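Local structure of dual specificity phosphatase 28 (5Y15) at residues A[46-50]-A[131-135]. The protein is an atypical dual-specificity phosphatase that hydrolyses a synthetic aryl phosphate in vitro but has almost no detectable activity toward phosphotyrosine. The protein carries 2 engineered substitutions. Residues are numbered along the deposited sequence; the frame is centred on the assembly and turned at random.
Sequences SLFLG and SAAVC
In this dual-specificity phosphatase fold, the helix that follows the phosphate-binding P-loop packs on the central sheet, and here the start of helix 130-142 meets strand 47-50 through L47, L49, S131, A132 and C135. The strand runs between 40-44 and 119-123. Its axis is nearly antiparallel to that of helix segment 131-135, at 164°, with a closest approach of 8.8 Å. L47 and L49 point toward the helix, while the F48 side chain leaves on the other face of the sheet, against L40 and R42.

C135 places its sulfur between the two leucines. SG lies 4.0 Å from L47 CD1 and 4.1 Å from L49 CB. It thus touches the end of one side chain and the base of the other. The C135 side chain also touches V122 of strand 119-123, and L47 reaches M110 of helix 100-115. These contacts make a buried apolar layer.

L49 extends with CG anti to its backbone N (chi1 -178°), which carries its branch toward the start of the helix. CD1 sits 3.7 Å from A132 CA and 4.1 Å from A132 CB, lying against the backbone as well as the methyl.

The contact reaches the active site at S131. Its OG hydrogen-bonds S124 OG; S124 is an engineered residue at the position inferred to carry the phosphocysteine nucleophile, and a phosphate ion is bound close by. L49 covers this hydroxyl from the strand side, with CG 3.8 Å and CD2 3.9 Å from S131 OG.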
ATOM      1  N   SER A  46      -3.485  11.797 -12.254  1.00 39.58           N
ATOM      2  CA  SER A  46      -2.692  10.736 -11.649  1.00 42.08           C
ATOM      3  C   SER A  46      -3.541   9.673 -10.934  1.00 37.99           C
ATOM      4  O   SER A  46      -3.007   8.867 -10.172  1.00 45.36           O
ATOM      5  CB  SER A  46      -1.652  11.334 -10.697  1.00 33.81           C
ATOM      6  OG  SER A  46      -0.560  11.869 -11.435  1.00 43.32           O
ATOM      7  N   LEU A  47      -4.838   9.609 -11.226  1.00 35.81           N
ATOM      8  CA  LEU A  47      -5.776   8.737 -10.530  1.00 34.13           C
ATOM      9  C   LEU A  47      -6.714   8.059 -11.523  1.00 38.50           C
ATOM     10  O   LEU A  47      -7.510   8.740 -12.177  1.00 37.60           O
ATOM     11  CB  LEU A  47      -6.593   9.552  -9.525  1.00 30.84           C
ATOM     12  CG  LEU A  47      -7.717   8.785  -8.851  1.00 43.10           C
ATOM     13  CD1 LEU A  47      -7.104   7.779  -7.848  1.00 30.21           C
ATOM     14  CD2 LEU A  47      -8.717   9.758  -8.201  1.00 33.19           C
ATOM     15  N   PHE A  48      -6.643   6.725 -11.619  1.00 37.10           N
ATOM     16  CA  PHE A  48      -7.507   5.933 -12.493  1.00 40.62           C
ATOM     17  C   PHE A  48      -8.283   4.885 -11.703  1.00 40.01           C
ATOM     18  O   PHE A  48      -7.764   4.292 -10.758  1.00 34.07           O
ATOM     19  CB  PHE A  48      -6.714   5.196 -13.568  1.00 39.10           C
ATOM     20  CG  PHE A  48      -5.890   6.090 -14.425  1.00 47.78           C
ATOM     21  CD1 PHE A  48      -4.633   6.506 -14.005  1.00 41.15           C
ATOM     22  CD2 PHE A  48      -6.376   6.539 -15.646  1.00 48.55           C
ATOM     23  CE1 PHE A  48      -3.862   7.330 -14.798  1.00 45.55           C
ATOM     24  CE2 PHE A  48      -5.608   7.372 -16.450  1.00 44.34           C
ATOM     25  CZ  PHE A  48      -4.348   7.768 -16.023  1.00 38.91           C
ATOM     26  N   LEU A  49      -9.505   4.621 -12.154  1.00 30.63           N
ATOM     27  CA  LEU A  49     -10.395   3.626 -11.591  1.00 38.01           C
ATOM     28  C   LEU A  49     -10.571   2.514 -12.623  1.00 50.66           C
ATOM     29  O   LEU A  49     -10.554   2.771 -13.830  1.00 41.66           O
ATOM     30  CB  LEU A  49     -11.752   4.253 -11.247  1.00 28.66           C
ATOM     31  CG  LEU A  49     -12.828   3.388 -10.591  1.00 31.82           C
ATOM     32  CD1 LEU A  49     -13.749   4.270  -9.831  1.00 40.41           C
ATOM     33  CD2 LEU A  49     -13.625   2.539 -11.582  1.00 37.67           C
ATOM     34  N   GLY A  50     -10.725   1.271 -12.160  1.00 39.24           N
ATOM     35  CA  GLY A  50     -10.866   0.183 -13.113  1.00 46.10           C
ATOM     36  C   GLY A  50     -11.619  -1.024 -12.589  1.00 41.41           C
ATOM     37  O   GLY A  50     -11.807  -1.209 -11.385  1.00 35.86           O
ATOM     38  N   SER A 131     -13.768   0.182  -5.481  1.00 25.17           N
ATOM     39  CA  SER A 131     -12.792   1.072  -6.076  1.00 31.12           C
ATOM     40  C   SER A 131     -13.330   2.495  -6.177  1.00 34.02           C
ATOM     41  O   SER A 131     -12.563   3.454  -6.050  1.00 29.92           O
ATOM     42  CB  SER A 131     -12.395   0.543  -7.443  1.00 30.78           C
ATOM     43  OG  SER A 131     -13.557   0.447  -8.252  1.00 34.42           O
ATOM     44  N   ALA A 132     -14.644   2.647  -6.349  1.00 29.63           N
ATOM     45  CA  ALA A 132     -15.215   3.981  -6.405  1.00 37.38           C
ATOM     46  C   ALA A 132     -15.157   4.635  -5.039  1.00 41.87           C
ATOM     47  O   ALA A 132     -14.902   5.845  -4.932  1.00 35.91           O
ATOM     48  CB  ALA A 132     -16.657   3.925  -6.910  1.00 25.91           C
ATOM     49  N   ALA A 133     -15.398   3.845  -3.988  1.00 29.07           N
ATOM     50  CA  ALA A 133     -15.318   4.367  -2.630  1.00 33.66           C
ATOM     51  C   ALA A 133     -13.900   4.807  -2.301  1.00 26.18           C
ATOM     52  O   ALA A 133     -13.701   5.883  -1.732  1.00 32.28           O
ATOM     53  CB  ALA A 133     -15.793   3.316  -1.627  1.00 37.47           C
ATOM     54  N   VAL A 134     -12.899   3.999  -2.666  1.00 31.45           N
ATOM     55  CA  VAL A 134     -11.513   4.384  -2.369  1.00 26.42           C
ATOM     56  C   VAL A 134     -11.112   5.632  -3.161  1.00 32.34           C
ATOM     57  O   VAL A 134     -10.446   6.535  -2.631  1.00 28.22           O
ATOM     58  CB  VAL A 134     -10.557   3.208  -2.637  1.00 33.68           C
ATOM     59  CG1 VAL A 134      -9.113   3.677  -2.552  1.00 24.13           C
ATOM     60  CG2 VAL A 134     -10.800   2.072  -1.631  1.00 26.26           C
ATOM     61  N   CYS A 135     -11.498   5.707  -4.441  1.00 33.54           N
ATOM     62  CA  CYS A 135     -11.202   6.922  -5.212  1.00 38.15           C
ATOM     63  C   CYS A 135     -11.841   8.151  -4.570  1.00 32.54           C
ATOM     64  O   CYS A 135     -11.209   9.212  -4.443  1.00 32.13           O
ATOM     65  CB  CYS A 135     -11.687   6.765  -6.654  1.00 24.21           C
ATOM     66  SG  CYS A 135     -10.573   5.759  -7.620  1.00 31.95           S
TER